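Local coordinates for protein SAM dependent methyltransferase (Aquifex aeolicus, PDB 3DH0) that binds S-adenosylmethionine and probably acts as a methyltransferase, transferring the methyl group of this cofactor to an acceptor, at residues 140-148 with 157-165. Sequence-based numbering, arbitrary orientation.
Sequences AIIDWKKEE and EVYSEWEVG
A van der Waals contact of aliphatic carbons with backbone carbonyls and carboxylates, joined by one weak hydrogen bond, packs Lys146 and Val158 together where the end of strand 137-144 meets the turn leading into helix 161-170. The lysine chain, extended from CG anti to its backbone N (chi1 -158°) as far as CE and then bent at chi4, runs alongside Val158, pointing the other way. Its CB rests on Ser160 CB at 3.5 Å; its main hydrogen bond goes to Pro155 O, and a weaker one, 3.1 Å, from NZ to Val158 O. The two Val158 methyls lie against successive carbonyls, CG1 on Lys145 O and CG2 3.7 Å from Trp144 O. In the Rossmann-like class I methyltransferase fold, with its 3-2-1-4-5-7-6 sheet, this is the connection from strand 137-144 into helix 161-170, which leads on to strand 174-181. The helix begins with a capping box: Glu163 OE1 accepts from Ser160 N and from Ser160 OG (2.6 Å), and Ser160 OG weakly accepts from Glu163 N (3.3 Å). Lys146 CE lies 3.6 Å from Glu163 OE2, but NZ is 4.7 Å from OE2, too far for a salt bridge. The Trp144 side chain lies about 6 Å from the bound S-adenosylmethionine.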
loop_
_atom_site.group_PDB
_atom_site.type_symbol
_atom_site.label_atom_id
_atom_site.label_comp_id
_atom_site.label_asym_id
_atom_site.label_seq_id
_atom_site.Cartn_x
_atom_site.Cartn_y
_atom_site.Cartn_z
ATOM N N ALA A 140 -5.563 3.558 -3.018
ATOM C CA ALA A 140 -4.398 4.054 -3.744
ATOM C C ALA A 140 -3.396 2.944 -4.029
ATOM O O ALA A 140 -2.652 2.530 -3.150
ATOM C CB ALA A 140 -3.730 5.154 -2.952
ATOM N N ILE A 141 -3.363 2.482 -5.270
ATOM C CA ILE A 141 -2.454 1.409 -5.654
ATOM C C ILE A 141 -1.294 1.920 -6.511
ATOM O O ILE A 141 -1.503 2.477 -7.584
ATOM C CB ILE A 141 -3.228 0.309 -6.422
ATOM C CG1 ILE A 141 -4.374 -0.199 -5.548
ATOM C CG2 ILE A 141 -2.299 -0.815 -6.815
ATOM C CD1 ILE A 141 -5.208 -1.259 -6.184
ATOM N N ILE A 142 -0.070 1.721 -6.032
ATOM C CA ILE A 142 1.124 2.169 -6.752
ATOM C C ILE A 142 2.071 1.021 -7.109
ATOM O O ILE A 142 2.486 0.265 -6.231
ATOM C CB ILE A 142 1.911 3.221 -5.915
ATOM C CG1 ILE A 142 1.056 4.474 -5.718
ATOM C CG2 ILE A 142 3.221 3.581 -6.607
ATOM C CD1 ILE A 142 1.765 5.613 -5.006
ATOM N N ASP A 143 2.417 0.891 -8.388
ATOM C CA ASP A 143 3.331 -0.173 -8.795
ATOM C C ASP A 143 4.227 0.114 -10.006
ATOM O O ASP A 143 4.024 1.090 -10.718
ATOM C CB ASP A 143 2.560 -1.473 -9.036
ATOM C CG ASP A 143 3.270 -2.675 -8.438
ATOM O OD1 ASP A 143 4.511 -2.763 -8.599
ATOM O OD2 ASP A 143 2.599 -3.522 -7.804
ATOM N N TRP A 144 5.218 -0.752 -10.230
ATOM C CA TRP A 144 6.158 -0.601 -11.349
ATOM C C TRP A 144 5.468 -0.751 -12.685
ATOM O O TRP A 144 4.453 -1.446 -12.783
ATOM C CB TRP A 144 7.262 -1.657 -11.312
ATOM C CG TRP A 144 8.074 -1.702 -10.074
ATOM C CD1 TRP A 144 7.945 -2.586 -9.044
ATOM C CD2 TRP A 144 9.176 -0.851 -9.747
ATOM N NE1 TRP A 144 8.907 -2.339 -8.092
ATOM C CE2 TRP A 144 9.675 -1.281 -8.500
ATOM C CE3 TRP A 144 9.791 0.229 -10.388
ATOM C CZ2 TRP A 144 10.770 -0.659 -7.884
ATOM C CZ3 TRP A 144 10.873 0.844 -9.774
ATOM C CH2 TRP A 144 11.351 0.399 -8.539
ATOM N N LYS A 145 6.052 -0.131 -13.714
ATOM C CA LYS A 145 5.536 -0.182 -15.085
ATOM C C LYS A 145 5.813 -1.585 -15.638
ATOM O O LYS A 145 6.731 -2.266 -15.169
ATOM C CB LYS A 145 6.247 0.875 -15.944
ATOM C CG LYS A 145 5.312 1.796 -16.707
ATOM C CD LYS A 145 5.051 3.106 -15.975
ATOM C CE LYS A 145 6.113 4.157 -16.322
ATOM N NZ LYS A 145 5.889 5.457 -15.614
ATOM N N LYS A 146 5.038 -2.028 -16.624
ATOM C CA LYS A 146 5.268 -3.368 -17.159
ATOM C C LYS A 146 6.122 -3.364 -18.410
ATOM O O LYS A 146 5.833 -4.062 -19.384
ATOM C CB LYS A 146 3.952 -4.102 -17.464
ATOM C CG LYS A 146 4.113 -5.625 -17.496
ATOM C CD LYS A 146 2.938 -6.310 -18.166
ATOM C CE LYS A 146 2.692 -7.709 -17.593
ATOM N NZ LYS A 146 3.930 -8.532 -17.502
ATOM N N GLU A 147 7.175 -2.565 -18.373
ATOM C CA GLU A 147 8.111 -2.480 -19.473
ATOM C C GLU A 147 9.430 -2.876 -18.846
ATOM O O GLU A 147 9.468 -3.716 -17.935
ATOM C CB GLU A 147 8.183 -1.049 -19.985
ATOM C CG GLU A 147 8.609 -0.048 -18.938
ATOM C CD GLU A 147 7.934 1.285 -19.145
ATOM O OE1 GLU A 147 8.591 2.326 -18.923
ATOM O OE2 GLU A 147 6.737 1.291 -19.521
ATOM N N GLU A 148 10.517 -2.279 -19.319
ATOM C CA GLU A 148 11.810 -2.589 -18.744
ATOM C C GLU A 148 12.402 -1.283 -18.296
ATOM O O GLU A 148 12.279 -0.264 -18.978
ATOM C CB GLU A 148 12.661 -3.349 -19.758
ATOM C CG GLU A 148 12.039 -4.738 -20.029
ATOM C CD GLU A 148 12.767 -5.545 -21.084
ATOM O OE1 GLU A 148 12.973 -4.995 -22.197
ATOM O OE2 GLU A 148 13.113 -6.724 -20.803
ATOM N N GLU A 157 7.156 -10.228 -13.893
ATOM C CA GLU A 157 6.899 -10.325 -12.471
ATOM C C GLU A 157 5.884 -9.282 -11.989
ATOM O O GLU A 157 5.485 -9.286 -10.828
ATOM C CB GLU A 157 8.215 -10.167 -11.705
ATOM C CG GLU A 157 9.177 -11.345 -11.833
ATOM C CD GLU A 157 9.632 -11.862 -10.461
ATOM O OE1 GLU A 157 9.991 -11.014 -9.600
ATOM O OE2 GLU A 157 9.644 -13.107 -10.244
ATOM N N VAL A 158 5.442 -8.408 -12.878
ATOM C CA VAL A 158 4.509 -7.367 -12.485
ATOM C C VAL A 158 3.325 -7.279 -13.436
ATOM O O VAL A 158 3.347 -7.864 -14.518
ATOM C CB VAL A 158 5.220 -5.986 -12.464
ATOM C CG1 VAL A 158 5.523 -5.523 -13.891
ATOM C CG2 VAL A 158 4.356 -4.965 -11.755
ATOM N N TYR A 159 2.289 -6.555 -13.009
ATOM C CA TYR A 159 1.098 -6.322 -13.823
ATOM C C TYR A 159 1.320 -4.983 -14.506
ATOM O O TYR A 159 2.196 -4.208 -14.117
ATOM C CB TYR A 159 -0.158 -6.146 -12.965
ATOM C CG TYR A 159 -0.686 -7.350 -12.224
ATOM C CD1 TYR A 159 -0.699 -7.374 -10.832
ATOM C CD2 TYR A 159 -1.237 -8.429 -12.903
ATOM C CE1 TYR A 159 -1.250 -8.438 -10.137
ATOM C CE2 TYR A 159 -1.789 -9.501 -12.216
ATOM C CZ TYR A 159 -1.795 -9.498 -10.834
ATOM O OH TYR A 159 -2.346 -10.548 -10.149
ATOM N N SER A 160 0.511 -4.698 -15.511
ATOM C CA SER A 160 0.593 -3.420 -16.192
ATOM C C SER A 160 -0.660 -2.678 -15.729
ATOM O O SER A 160 -1.657 -3.311 -15.368
ATOM C CB SER A 160 0.530 -3.604 -17.707
ATOM O OG SER A 160 -0.792 -3.923 -18.116
ATOM N N GLU A 161 -0.615 -1.347 -15.740
ATOM C CA GLU A 161 -1.765 -0.540 -15.335
ATOM C C GLU A 161 -3.028 -1.067 -16.002
ATOM O O GLU A 161 -4.122 -1.004 -15.453
ATOM C CB GLU A 161 -1.565 0.908 -15.759
ATOM C CG GLU A 161 -1.318 1.063 -17.246
ATOM C CD GLU A 161 0.145 1.349 -17.576
ATOM O OE1 GLU A 161 1.020 0.570 -17.122
ATOM O OE2 GLU A 161 0.407 2.354 -18.295
ATOM N N TRP A 162 -2.868 -1.595 -17.199
ATOM C CA TRP A 162 -4.000 -2.105 -17.929
ATOM C C TRP A 162 -4.642 -3.279 -17.189
ATOM O O TRP A 162 -5.817 -3.217 -16.833
ATOM C CB TRP A 162 -3.528 -2.464 -19.341
ATOM C CG TRP A 162 -2.917 -1.253 -20.044
ATOM C CD1 TRP A 162 -3.582 -0.124 -20.439
ATOM C CD2 TRP A 162 -1.525 -1.030 -20.370
ATOM N NE1 TRP A 162 -2.702 0.784 -20.989
ATOM C CE2 TRP A 162 -1.436 0.258 -20.961
ATOM C CE3 TRP A 162 -0.349 -1.793 -20.224
ATOM C CZ2 TRP A 162 -0.202 0.808 -21.410
ATOM C CZ3 TRP A 162 0.888 -1.243 -20.675
ATOM C CH2 TRP A 162 0.940 0.043 -21.260
ATOM N N GLU A 163 -3.881 -4.338 -16.923
ATOM C CA GLU A 163 -4.424 -5.507 -16.213
ATOM C C GLU A 163 -5.017 -5.140 -14.848
ATOM O O GLU A 163 -6.172 -5.439 -14.562
ATOM C CB GLU A 163 -3.335 -6.555 -15.994
ATOM C CG GLU A 163 -2.784 -7.182 -17.246
ATOM C CD GLU A 163 -1.292 -7.359 -17.146
ATOM O OE1 GLU A 163 -0.609 -6.321 -17.020
ATOM O OE2 GLU A 163 -0.801 -8.511 -17.181
ATOM N N VAL A 164 -4.213 -4.510 -14.004
ATOM C CA VAL A 164 -4.662 -4.109 -12.684
ATOM C C VAL A 164 -6.065 -3.495 -12.681
ATOM O O VAL A 164 -6.982 -4.038 -12.073
ATOM C CB VAL A 164 -3.677 -3.098 -12.049
ATOM C CG1 VAL A 164 -4.164 -2.681 -10.662
ATOM C CG2 VAL A 164 -2.301 -3.716 -11.955
ATOM N N GLY A 165 -6.227 -2.364 -13.358
ATOM C CA GLY A 165 -7.516 -1.691 -13.378
ATOM C C GLY A 165 -8.670 -2.511 -13.916
ATOM O O GLY A 165 -9.839 -2.124 -13.813
#